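Local coordinates for glucokinase (Streptomyces griseus, PDB 3VGL), which probably catalyses the ATP-dependent phosphorylation of D-glucose to glucose 6-phosphate, binding the sugar and the nucleotide together, at residues R84-L88 against K89-E93; E38-V41 against D42-A46; A242-A245 against D246-S249; G50-G54 against H55-A59. All coordinates share one frame; numbering follows the deposited sequence.

Contact 1 of 4, residues R84-L88 against K89-E93; sequences RHEPL and KDKVE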
ATOM      1  N   ARG A  84      20.377   5.250  23.179  1.00 25.76           N
ATOM      2  CA  ARG A  84      20.586   6.396  22.303  1.00 25.91           C
ATOM      3  C   ARG A  84      22.008   6.883  22.555  1.00 26.72           C
ATOM      4  O   ARG A  84      22.296   7.375  23.644  1.00 28.01           O
ATOM      5  CB  ARG A  84      19.576   7.524  22.587  1.00 26.63           C
ATOM      6  CG  ARG A  84      18.105   7.217  22.240  1.00 25.54           C
ATOM      7  CD  ARG A  84      17.884   7.137  20.739  1.00 27.02           C
ATOM      8  NE  ARG A  84      16.487   6.900  20.386  1.00 26.44           N
ATOM      9  CZ  ARG A  84      15.923   5.696  20.307  1.00 27.45           C
ATOM     10  NH1 ARG A  84      16.618   4.596  20.593  1.00 26.86           N
ATOM     11  NH2 ARG A  84      14.642   5.602  19.965  1.00 27.38           N
ATOM     12  N   HIS A  85      22.875   6.748  21.548  1.00 26.20           N
ATOM     13  CA  HIS A  85      24.296   7.119  21.656  1.00 26.97           C
ATOM     14  C   HIS A  85      24.910   6.498  22.920  1.00 27.57           C
ATOM     15  O   HIS A  85      25.591   7.171  23.720  1.00 29.47           O
ATOM     16  CB  HIS A  85      24.480   8.656  21.612  1.00 27.71           C
ATOM     17  CG  HIS A  85      24.276   9.267  20.256  1.00 27.22           C
ATOM     18  ND1 HIS A  85      24.591  10.579  19.990  1.00 27.92           N
ATOM     19  CD2 HIS A  85      23.797   8.759  19.092  1.00 26.13           C
ATOM     20  CE1 HIS A  85      24.306  10.862  18.732  1.00 28.46           C
ATOM     21  NE2 HIS A  85      23.830   9.772  18.161  1.00 27.12           N
ATOM     22  N   GLU A  86      24.686   5.195  23.078  1.00 27.40           N
ATOM     23  CA  GLU A  86      25.141   4.451  24.249  1.00 27.40           C
ATOM     24  C   GLU A  86      26.600   3.956  24.112  1.00 27.99           C
ATOM     25  O   GLU A  86      26.890   3.101  23.271  1.00 26.42           O
ATOM     26  CB  GLU A  86      24.190   3.268  24.505  1.00 27.29           C
ATOM     27  CG  GLU A  86      24.618   2.292  25.625  1.00 27.97           C
ATOM     28  CD  GLU A  86      24.346   2.833  27.032  1.00 33.40           C
ATOM     29  OE1 GLU A  86      24.622   2.114  28.016  1.00 32.52           O
ATOM     30  OE2 GLU A  86      23.843   3.973  27.143  1.00 35.31           O
ATOM     31  N   PRO A  87      27.525   4.474  24.956  1.00 28.44           N
ATOM     32  CA  PRO A  87      28.925   4.047  24.907  1.00 28.36           C
ATOM     33  C   PRO A  87      29.136   2.682  25.568  1.00 27.77           C
ATOM     34  O   PRO A  87      29.750   2.546  26.640  1.00 28.02           O
ATOM     35  CB  PRO A  87      29.656   5.170  25.660  1.00 29.72           C
ATOM     36  CG  PRO A  87      28.674   5.655  26.633  1.00 29.53           C
ATOM     37  CD  PRO A  87      27.306   5.513  25.982  1.00 29.18           C
ATOM     38  N   LEU A  88      28.659   1.657  24.885  1.00 26.06           N
ATOM     39  CA  LEU A  88      28.634   0.330  25.445  1.00 25.26           C
ATOM     40  C   LEU A  88      30.028  -0.252  25.660  1.00 25.63           C
ATOM     41  O   LEU A  88      30.286  -0.865  26.691  1.00 25.48           O
ATOM     42  CB  LEU A  88      27.780  -0.568  24.539  1.00 24.40           C
ATOM     43  CG  LEU A  88      27.220  -1.831  25.179  1.00 24.57           C
ATOM     44  CD1 LEU A  88      26.346  -1.547  26.413  1.00 24.68           C
ATOM     45  CD2 LEU A  88      26.403  -2.562  24.134  1.00 23.36           C
ATOM     46  N   LYS A  89      30.918  -0.062  24.686  1.00 25.96           N
ATOM     47  CA  LYS A  89      32.297  -0.535  24.814  1.00 26.64           C
ATOM     48  C   LYS A  89      32.942  -0.003  26.093  1.00 27.41           C
ATOM     49  O   LYS A  89      33.483  -0.771  26.885  1.00 28.03           O
ATOM     50  CB  LYS A  89      33.135  -0.111  23.610  1.00 26.71           C
ATOM     51  CG  LYS A  89      34.645  -0.357  23.787  1.00 28.60           C
ATOM     52  CD  LYS A  89      35.394  -0.015  22.521  1.00 29.98           C
ATOM     53  CE  LYS A  89      36.895  -0.119  22.735  1.00 33.58           C
ATOM     54  NZ  LYS A  89      37.588  -0.220  21.431  1.00 37.17           N
ATOM     55  N   ASP A  90      32.852   1.308  26.285  1.00 28.42           N
ATOM     56  CA  ASP A  90      33.505   1.951  27.430  1.00 30.17           C
ATOM     57  C   ASP A  90      32.940   1.455  28.752  1.00 30.20           C
ATOM     58  O   ASP A  90      33.693   1.149  29.675  1.00 31.15           O
ATOM     59  CB  ASP A  90      33.376   3.469  27.345  1.00 30.65           C
ATOM     60  CG  ASP A  90      34.202   4.068  26.219  1.00 32.84           C
ATOM     61  OD1 ASP A  90      35.066   3.363  25.650  1.00 34.91           O
ATOM     62  OD2 ASP A  90      33.990   5.258  25.904  1.00 34.89           O
ATOM     63  N   LYS A  91      31.612   1.373  28.836  1.00 29.62           N
ATOM     64  CA  LYS A  91      30.944   0.949  30.064  1.00 29.76           C
ATOM     65  C   LYS A  91      31.261  -0.496  30.451  1.00 29.63           C
ATOM     66  O   LYS A  91      31.496  -0.800  31.618  1.00 30.31           O
ATOM     67  CB  LYS A  91      29.430   1.161  29.954  1.00 29.51           C
ATOM     68  CG  LYS A  91      28.997   2.602  30.112  1.00 30.63           C
ATOM     69  CD  LYS A  91      27.480   2.710  30.082  1.00 34.72           C
ATOM     70  CE  LYS A  91      27.006   4.027  30.693  1.00 37.45           C
ATOM     71  NZ  LYS A  91      27.439   5.188  29.882  1.00 40.17           N
ATOM     72  N   VAL A  92      31.279  -1.388  29.466  1.00 28.30           N
ATOM     73  CA  VAL A  92      31.567  -2.789  29.739  1.00 28.10           C
ATOM     74  C   VAL A  92      33.064  -3.004  30.015  1.00 28.95           C
ATOM     75  O   VAL A  92      33.425  -3.826  30.864  1.00 29.17           O
ATOM     76  CB  VAL A  92      31.040  -3.700  28.603  1.00 27.17           C
ATOM     77  CG1 VAL A  92      31.420  -5.163  28.857  1.00 27.55           C
ATOM     78  CG2 VAL A  92      29.520  -3.542  28.492  1.00 25.87           C
ATOM     79  N   GLU A  93      33.928  -2.271  29.310  1.00 29.89           N
ATOM     80  CA  GLU A  93      35.382  -2.414  29.512  1.00 31.96           C
ATOM     81  C   GLU A  93      35.764  -2.042  30.925  1.00 33.82           C
ATOM     82  O   GLU A  93      36.539  -2.745  31.575  1.00 34.23           O
ATOM     83  CB  GLU A  93      36.189  -1.581  28.514  1.00 31.89           C
ATOM     84  CG  GLU A  93      36.426  -2.317  27.224  1.00 31.35           C
ATOM     85  CD  GLU A  93      37.357  -1.614  26.259  1.00 31.83           C
ATOM     86  OE1 GLU A  93      37.698  -0.425  26.466  1.00 33.51           O
ATOM     87  OE2 GLU A  93      37.739  -2.266  25.269  1.00 31.18           O
TER
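L88 and V92 form the tight side of this first helical turn. The amide N of V92 reaches L88 O at 3.0 Å, and the CG2 branch of V92, beside its own backbone N, comes down on the same L88 O at 3.3 Å. Beyond the backbone the two side chains meet more gently, L88 CD1 lying 4.3 Å from V92 CG2. Both are buried between helix 37-52 and strand 100-104, where a branched aliphatic residue fills the interior without bringing in a polar group. K91 and P87 make the looser side, nearer solvent. From K91 the chain runs back past the turn, with K91 CD 3.6 Å from E86 OE1. A bend at the last torsion (chi4 66°) then sets K91 NZ 3.5 Å from P87 CG. K91 NZ and E86 OE1 stay 4.6 Å apart, beyond a salt bridge, though their charges probably still attract. D90, at the exposed rim, carries a negative charge near the helix N-terminus, which the helix dipole should welcome. Proline suits position 87 because it has no N-H to satisfy; its carbonyl takes the amide of K91 in a nearly straight bond (165°). P87 also centres an inverse gamma turn, closed by L88 N to E86 O at 2.8 Å. A proline at the N-cap, following a G1 beta bulge at H85 and E86, is how this chain passes from its pairing with strand 75-77 into helix 88-96.

Contact 2 of 4, residues E38-V41 against D42-A46; sequences EGIV and DAICA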
ATOM      1  N   GLU A  38      21.117   0.927  32.047  1.00 29.43           N
ATOM      2  CA  GLU A  38      21.943   0.608  33.213  1.00 30.42           C
ATOM      3  C   GLU A  38      21.744  -0.850  33.649  1.00 29.49           C
ATOM      4  O   GLU A  38      22.710  -1.550  33.985  1.00 29.79           O
ATOM      5  CB  GLU A  38      21.661   1.592  34.370  1.00 31.89           C
ATOM      6  CG  GLU A  38      21.985   3.070  34.053  1.00 36.84           C
ATOM      7  CD  GLU A  38      21.057   3.736  33.002  1.00 42.80           C
ATOM      8  OE1 GLU A  38      19.885   3.305  32.797  1.00 41.81           O
ATOM      9  OE2 GLU A  38      21.514   4.724  32.375  1.00 45.79           O
ATOM     10  N   GLY A  39      20.494  -1.307  33.630  1.00 28.25           N
ATOM     11  CA  GLY A  39      20.178  -2.698  33.921  1.00 26.79           C
ATOM     12  C   GLY A  39      20.795  -3.635  32.899  1.00 25.31           C
ATOM     13  O   GLY A  39      21.241  -4.730  33.248  1.00 25.21           O
ATOM     14  N   ILE A  40      20.833  -3.199  31.638  1.00 24.33           N
ATOM     15  CA  ILE A  40      21.486  -3.991  30.578  1.00 23.72           C
ATOM     16  C   ILE A  40      22.987  -4.138  30.824  1.00 24.11           C
ATOM     17  O   ILE A  40      23.534  -5.225  30.655  1.00 23.15           O
ATOM     18  CB  ILE A  40      21.205  -3.429  29.147  1.00 23.12           C
ATOM     19  CG1 ILE A  40      19.734  -3.647  28.791  1.00 23.68           C
ATOM     20  CG2 ILE A  40      22.137  -4.094  28.093  1.00 22.83           C
ATOM     21  CD1 ILE A  40      19.252  -2.800  27.612  1.00 22.56           C
ATOM     22  N   VAL A  41      23.660  -3.066  31.241  1.00 24.50           N
ATOM     23  CA  VAL A  41      25.086  -3.205  31.561  1.00 24.83           C
ATOM     24  C   VAL A  41      25.299  -4.208  32.701  1.00 25.20           C
ATOM     25  O   VAL A  41      26.185  -5.061  32.612  1.00 24.78           O
ATOM     26  CB  VAL A  41      25.791  -1.850  31.830  1.00 25.58           C
ATOM     27  CG1 VAL A  41      27.259  -2.065  32.259  1.00 26.06           C
ATOM     28  CG2 VAL A  41      25.728  -0.949  30.600  1.00 26.14           C
ATOM     29  N   ASP A  42      24.462  -4.145  33.739  1.00 25.35           N
ATOM     30  CA  ASP A  42      24.512  -5.128  34.831  1.00 26.53           C
ATOM     31  C   ASP A  42      24.351  -6.559  34.313  1.00 25.64           C
ATOM     32  O   ASP A  42      25.104  -7.445  34.707  1.00 25.49           O
ATOM     33  CB  ASP A  42      23.424  -4.864  35.879  1.00 27.72           C
ATOM     34  CG  ASP A  42      23.685  -3.615  36.722  1.00 30.76           C
ATOM     35  OD1 ASP A  42      24.813  -3.078  36.729  1.00 34.43           O
ATOM     36  OD2 ASP A  42      22.740  -3.182  37.405  1.00 32.70           O
ATOM     37  N   ALA A  43      23.362  -6.768  33.432  1.00 24.77           N
ATOM     38  CA  ALA A  43      23.080  -8.079  32.859  1.00 23.65           C
ATOM     39  C   ALA A  43      24.215  -8.581  31.971  1.00 22.69           C
ATOM     40  O   ALA A  43      24.509  -9.773  31.960  1.00 22.51           O
ATOM     41  CB  ALA A  43      21.774  -8.043  32.071  1.00 23.06           C
ATOM     42  N   ILE A  44      24.838  -7.673  31.219  1.00 23.06           N
ATOM     43  CA  ILE A  44      26.015  -8.037  30.413  1.00 22.98           C
ATOM     44  C   ILE A  44      27.126  -8.541  31.316  1.00 24.07           C
ATOM     45  O   ILE A  44      27.757  -9.554  31.031  1.00 24.31           O
ATOM     46  CB  ILE A  44      26.555  -6.870  29.577  1.00 23.17           C
ATOM     47  CG1 ILE A  44      25.547  -6.472  28.495  1.00 22.17           C
ATOM     48  CG2 ILE A  44      27.908  -7.220  28.943  1.00 23.14           C
ATOM     49  CD1 ILE A  44      25.847  -5.118  27.866  1.00 23.69           C
ATOM     50  N   CYS A  45      27.356  -7.833  32.412  1.00 25.03           N
ATOM     51  CA  CYS A  45      28.371  -8.258  33.367  1.00 26.11           C
ATOM     52  C   CYS A  45      28.055  -9.623  33.981  1.00 25.55           C
ATOM     53  O   CYS A  45      28.959 -10.464  34.128  1.00 25.40           O
ATOM     54  CB  CYS A  45      28.556  -7.178  34.428  1.00 27.07           C
ATOM     55  SG  CYS A  45      29.341  -5.718  33.732  1.00 33.65           S
ATOM     56  N   ALA A  46      26.786  -9.855  34.316  1.00 24.66           N
ATOM     57  CA  ALA A  46      26.352 -11.157  34.842  1.00 24.80           C
ATOM     58  C   ALA A  46      26.521 -12.271  33.806  1.00 24.18           C
ATOM     59  O   ALA A  46      26.945 -13.388  34.140  1.00 24.61           O
ATOM     60  CB  ALA A  46      24.915 -11.098  35.297  1.00 24.84           C
TER
HETATM   61  O   HOH W   1      24.916  -0.306  35.045  1.00 26.84           O
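I40 and I44 pack one turn apart on helix 37-52, an alpha-helix packed against the five-stranded mixed sheet of an actin-like ATPase domain. The backbone comes first: four successive i to i+4 bonds tie the segments together, from D42 N to E38 O, A43 N to G39 O, I44 N to I40 O and C45 N to V41 O. The third is short, 2.8 Å between I44 N and I40 O. Apolar contacts form the buried side. I44 sends CG1 beside its backbone N (chi1 -67°), which carries it to 3.2 Å from I40 O, and I44 CD1 continues to 3.9 Å from I40 CG2, the branch lying anti to the I40 backbone N. Isoleucine suits both places: in I44 the longer arm lies over the carbonyl of I40 and ends on the CG2 branch of I40. V41 and C45 repeat the i to i+4 pattern more loosely, with V41 CG1 at 4.5 Å from C45 SG; both lean on R95 of helix 88-96. G39 and A43 keep the surface low, and A43 rests on P34. Polar contacts lie on the exposed side. D42 is suited to this solvent-facing turn, where its OD1 makes a salt bridge with R95 NH1 and so helps join the two helices. Its carboxylate also sits near the carbonyl of E38, and one water eases the meeting of two acceptors, donating to E38 O at 2.7 Å and to D42 OD1 at 3.2 Å.

Contact 3 of 4, residues A242-A245 against D246-S249; sequences AGLA and DLAS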
ATOM      1  N   ALA A 242       9.281 -12.132   0.109  1.00 12.36           N
ATOM      2  CA  ALA A 242       9.225 -10.946  -0.767  1.00 13.74           C
ATOM      3  C   ALA A 242      10.403 -10.029  -0.499  1.00 12.97           C
ATOM      4  O   ALA A 242      11.008  -9.482  -1.437  1.00 12.91           O
ATOM      5  CB  ALA A 242       7.907 -10.181  -0.597  1.00 13.33           C
ATOM      6  N   GLY A 243      10.752  -9.852   0.772  1.00 12.99           N
ATOM      7  CA  GLY A 243      11.896  -9.022   1.112  1.00 12.78           C
ATOM      8  C   GLY A 243      13.204  -9.631   0.644  1.00 12.77           C
ATOM      9  O   GLY A 243      14.098  -8.912   0.219  1.00 12.86           O
ATOM     10  N   LEU A 244      13.362 -10.954   0.781  1.00 12.98           N
ATOM     11  CA  LEU A 244      14.561 -11.618   0.245  1.00 13.17           C
ATOM     12  C   LEU A 244      14.667 -11.443  -1.262  1.00 13.33           C
ATOM     13  O   LEU A 244      15.778 -11.268  -1.796  1.00 14.18           O
ATOM     14  CB  LEU A 244      14.573 -13.121   0.569  1.00 13.32           C
ATOM     15  CG  LEU A 244      14.850 -13.495   2.028  1.00 13.97           C
ATOM     16  CD1 LEU A 244      14.863 -15.006   2.124  1.00 17.58           C
ATOM     17  CD2 LEU A 244      16.159 -12.918   2.575  1.00 15.04           C
ATOM     18  N   ALA A 245      13.523 -11.478  -1.950  1.00 13.19           N
ATOM     19  CA  ALA A 245      13.563 -11.201  -3.399  1.00 13.54           C
ATOM     20  C   ALA A 245      14.053  -9.780  -3.661  1.00 14.17           C
ATOM     21  O   ALA A 245      14.882  -9.564  -4.576  1.00 15.11           O
ATOM     22  CB  ALA A 245      12.237 -11.476  -4.031  1.00 13.44           C
ATOM     23  N   ASP A 246      13.596  -8.813  -2.870  1.00 13.23           N
ATOM     24  CA  ASP A 246      14.153  -7.435  -2.991  1.00 14.67           C
ATOM     25  C   ASP A 246      15.670  -7.389  -2.690  1.00 14.69           C
ATOM     26  O   ASP A 246      16.448  -6.696  -3.368  1.00 15.52           O
ATOM     27  CB  ASP A 246      13.414  -6.446  -2.080  1.00 14.96           C
ATOM     28  CG  ASP A 246      11.985  -6.121  -2.571  1.00 17.41           C
ATOM     29  OD1 ASP A 246      11.648  -6.369  -3.736  1.00 18.25           O
ATOM     30  OD2 ASP A 246      11.199  -5.641  -1.733  1.00 21.87           O
ATOM     31  N   LEU A 247      16.107  -8.143  -1.683  1.00 13.26           N
ATOM     32  CA  LEU A 247      17.537  -8.178  -1.398  1.00 13.84           C
ATOM     33  C   LEU A 247      18.337  -8.820  -2.530  1.00 14.50           C
ATOM     34  O   LEU A 247      19.529  -8.491  -2.682  1.00 15.33           O
ATOM     35  CB  LEU A 247      17.806  -8.907  -0.079  1.00 12.70           C
ATOM     36  CG  LEU A 247      17.273  -8.249   1.199  1.00 12.18           C
ATOM     37  CD1 LEU A 247      17.603  -9.124   2.420  1.00 12.99           C
ATOM     38  CD2 LEU A 247      17.906  -6.891   1.439  1.00 15.69           C
ATOM     39  N   ALA A 248      17.720  -9.740  -3.283  1.00 14.05           N
ATOM     40  CA  ALA A 248      18.382 -10.331  -4.467  1.00 14.92           C
ATOM     41  C   ALA A 248      18.550  -9.254  -5.530  1.00 14.95           C
ATOM     42  O   ALA A 248      19.599  -9.213  -6.212  1.00 15.41           O
ATOM     43  CB  ALA A 248      17.589 -11.518  -5.019  1.00 15.29           C
ATOM     44  N   SER A 249      17.524  -8.401  -5.677  1.00 14.56           N
ATOM     45  CA  SER A 249      17.623  -7.253  -6.616  1.00 15.77           C
ATOM     46  C   SER A 249      18.743  -6.314  -6.213  1.00 16.42           C
ATOM     47  O   SER A 249      19.463  -5.806  -7.082  1.00 17.68           O
ATOM     48  CB  SER A 249      16.303  -6.504  -6.700  1.00 16.11           C
ATOM     49  OG  SER A 249      15.385  -7.357  -7.327  1.00 17.19           O
TER
HETATM   50  O   HOH W   2       9.681  -8.206  -3.729  1.00 18.94           O
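D246 folds back over the turn that A242 begins, on the long alpha-helix 227-251, which packs against the mixed sheet holding strands 125-130 and 255-259 and meets a second subunit. D246 CB lies 3.4 Å from G243 O, a close approach. D246 CG, held beside the backbone N (chi1 -72°), stands 3.7 Å from A242 O, and the carboxylate therefore hangs near the same carbonyl that accepts the amide of D246. D246 OD2 stays 3.9 Å from A242 O, two acceptors kept apart. OD1 is better served: it takes a hydrogen bond from the backbone N of R159 of the second subunit as well as one from a water. Aspartate fits here because its short chain leaves the charge at the helix surface, where the neighbouring chain supplies a donor. The side facing the sheet is apolar. L247 covers G243 O with CG, while L247 CD1 crosses to L244 CD2 at 4.1 Å; these leucines fill the layer between helix and sheet, with F256 touching both. Small residues serve where partners press close: A242 and A245 lie under W280, and S249 packs on H157 of the second subunit, one of the zinc ligands. A248 N bonds to L244 O at 2.9 Å and weakly to A245 O. Between D246 and the first turn, a single water donates to D246 OD1 at 2.7 Å and to A242 O at 2.9 Å.

Contact 4 of 4, residues G50-G54 against H55-A59; sequences GASEG and HDVEA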
ATOM      1  N   GLY A  50      28.978 -15.411  34.208  1.00 25.90           N
ATOM      2  CA  GLY A  50      28.393 -16.753  34.119  1.00 25.76           C
ATOM      3  C   GLY A  50      28.988 -17.609  33.019  1.00 25.40           C
ATOM      4  O   GLY A  50      29.342 -18.771  33.239  1.00 26.79           O
ATOM      5  N   ALA A  51      29.103 -17.052  31.816  1.00 23.83           N
ATOM      6  CA  ALA A  51      29.664 -17.809  30.690  1.00 23.24           C
ATOM      7  C   ALA A  51      31.168 -18.099  30.876  1.00 23.85           C
ATOM      8  O   ALA A  51      31.680 -19.117  30.403  1.00 24.98           O
ATOM      9  CB  ALA A  51      29.420 -17.061  29.405  1.00 22.71           C
ATOM     10  N   SER A  52      31.848 -17.218  31.613  1.00 24.09           N
ATOM     11  CA  SER A  52      33.300 -17.298  31.763  1.00 25.87           C
ATOM     12  C   SER A  52      33.724 -18.338  32.790  1.00 25.72           C
ATOM     13  O   SER A  52      34.893 -18.681  32.829  1.00 26.51           O
ATOM     14  CB  SER A  52      33.887 -15.935  32.149  1.00 26.56           C
ATOM     15  OG  SER A  52      33.780 -15.045  31.038  1.00 30.60           O
ATOM     16  N   GLU A  53      32.789 -18.817  33.617  1.00 25.48           N
ATOM     17  CA  GLU A  53      33.105 -19.814  34.676  1.00 26.21           C
ATOM     18  C   GLU A  53      33.931 -20.959  34.131  1.00 25.93           C
ATOM     19  O   GLU A  53      33.492 -21.650  33.219  1.00 25.24           O
ATOM     20  CB  GLU A  53      31.819 -20.365  35.326  1.00 27.09           C
ATOM     21  CG  GLU A  53      32.027 -21.374  36.467  1.00 31.60           C
ATOM     22  CD  GLU A  53      30.718 -21.829  37.140  1.00 35.10           C
ATOM     23  OE1 GLU A  53      29.627 -21.386  36.696  1.00 35.78           O
ATOM     24  OE2 GLU A  53      30.786 -22.636  38.106  1.00 35.52           O
ATOM     25  N   GLY A  54      35.119 -21.165  34.709  1.00 25.90           N
ATOM     26  CA  GLY A  54      36.011 -22.246  34.302  1.00 26.50           C
ATOM     27  C   GLY A  54      36.959 -21.972  33.157  1.00 26.83           C
ATOM     28  O   GLY A  54      37.792 -22.825  32.830  1.00 26.12           O
ATOM     29  N   HIS A  55      36.858 -20.795  32.545  1.00 26.97           N
ATOM     30  CA  HIS A  55      37.588 -20.565  31.298  1.00 28.26           C
ATOM     31  C   HIS A  55      38.485 -19.347  31.369  1.00 29.18           C
ATOM     32  O   HIS A  55      38.123 -18.335  31.951  1.00 28.98           O
ATOM     33  CB  HIS A  55      36.609 -20.406  30.119  1.00 27.29           C
ATOM     34  CG  HIS A  55      35.719 -21.593  29.908  1.00 26.40           C
ATOM     35  ND1 HIS A  55      36.121 -22.720  29.220  1.00 31.33           N
ATOM     36  CD2 HIS A  55      34.451 -21.834  30.317  1.00 28.83           C
ATOM     37  CE1 HIS A  55      35.134 -23.597  29.197  1.00 29.89           C
ATOM     38  NE2 HIS A  55      34.112 -23.089  29.864  1.00 31.48           N
ATOM     39  N   ASP A  56      39.646 -19.452  30.729  1.00 31.25           N
ATOM     40  CA  ASP A  56      40.542 -18.312  30.575  1.00 32.94           C
ATOM     41  C   ASP A  56      40.115 -17.510  29.332  1.00 32.30           C
ATOM     42  O   ASP A  56      40.272 -17.975  28.203  1.00 32.79           O
ATOM     43  CB  ASP A  56      41.992 -18.793  30.423  1.00 34.29           C
ATOM     44  CG  ASP A  56      42.505 -19.541  31.648  1.00 35.80           C
ATOM     45  OD1 ASP A  56      42.176 -19.154  32.795  1.00 38.21           O
ATOM     46  OD2 ASP A  56      43.262 -20.514  31.457  1.00 37.36           O
ATOM     47  N   VAL A  57      39.575 -16.316  29.567  1.00 33.21           N
ATOM     48  CA  VAL A  57      38.959 -15.483  28.516  1.00 33.23           C
ATOM     49  C   VAL A  57      39.770 -14.212  28.231  1.00 33.36           C
ATOM     50  O   VAL A  57      40.126 -13.476  29.155  1.00 34.40           O
ATOM     51  CB  VAL A  57      37.503 -15.111  28.906  1.00 32.66           C
ATOM     52  CG1 VAL A  57      36.905 -14.088  27.941  1.00 33.51           C
ATOM     53  CG2 VAL A  57      36.633 -16.362  28.980  1.00 33.17           C
ATOM     54  N   GLU A  58      40.000 -13.946  26.943  1.00 33.24           N
ATOM     55  CA  GLU A  58      40.909 -12.899  26.464  1.00 33.44           C
ATOM     56  C   GLU A  58      40.218 -11.586  26.059  1.00 32.10           C
ATOM     57  O   GLU A  58      40.811 -10.502  26.140  1.00 32.15           O
ATOM     58  CB  GLU A  58      41.657 -13.442  25.255  1.00 34.53           C
ATOM     59  CG  GLU A  58      42.974 -12.773  24.951  1.00 39.44           C
ATOM     60  CD  GLU A  58      44.027 -13.781  24.512  1.00 43.69           C
ATOM     61  OE1 GLU A  58      43.775 -14.526  23.540  1.00 46.87           O
ATOM     62  OE2 GLU A  58      45.108 -13.831  25.138  1.00 48.11           O
ATOM     63  N   ALA A  59      38.972 -11.687  25.604  1.00 29.40           N
ATOM     64  CA  ALA A  59      38.244 -10.515  25.123  1.00 27.91           C
ATOM     65  C   ALA A  59      36.757 -10.789  25.151  1.00 25.77           C
ATOM     66  O   ALA A  59      36.347 -11.940  25.247  1.00 25.58           O
ATOM     67  CB  ALA A  59      38.673 -10.172  23.691  1.00 27.97           C
TER
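The imidazole of H55 sits among the carbonyls of the turn that precedes it. G54 O lies over one face, 3.8 Å from H55 CG, whereas S52 O stands at the edge near the ring plane. E53 O comes closest, a tight oblique approach of 3.1 Å to H55 CD2; A51 O is also oblique, at 3.9 Å from H55 CD2. CG beside the backbone N (chi1 -59°) and a ring plane nearly perpendicular to the plane of CA, CB and CG (chi2 -82°) bring the imidazole back among these oxygens, while L26 and V18 touch it from the body of the domain. Histidine suits this rim because its ring can pack on apolar neighbours while remaining partly open to solvent. The backbone bond that closes the turn runs from H55 N to S52 O and is 2.9 Å long. G54 has a positive phi of 87°, which a residue without CB adopts easily. S52 turns its hydroxyl back to V48 O, satisfying it within the helix, and S52 OG also lies 3.8 Å from V57 CG2. V57 packs on I5 and V18 of the sheet, as befits a beta-branched residue entering a strand, and A51 packs on I5 and A16. A type II beta turn with glycine in its third position thus ends helix 37-52 and leads into strand 57-64, a compact helix-to-strand connection of an alpha/beta fold.

How the contacts relate
Along the chain the order is contact 2, contact 4, contact 1, contact 3. Contacts 2 and 4 share helix 37-52, their centres 17 Å apart, one on its early turns and the other at its end, where the chain leaves for strand 57-64. Contact 1 begins helix 88-96 and packs on contact 2, centres 11 Å apart, with L88 CD1 at 3.9 Å from I44 CD1. These three belong to one half of the actin-like fold, around the sheet containing strand 57-64. Contact 3 is remote, 34 to 40 Å between centres, beside the other mixed sheet. Both halves have strand order 3-2-1-4-5, and the bound glucose and nucleotide lie between them.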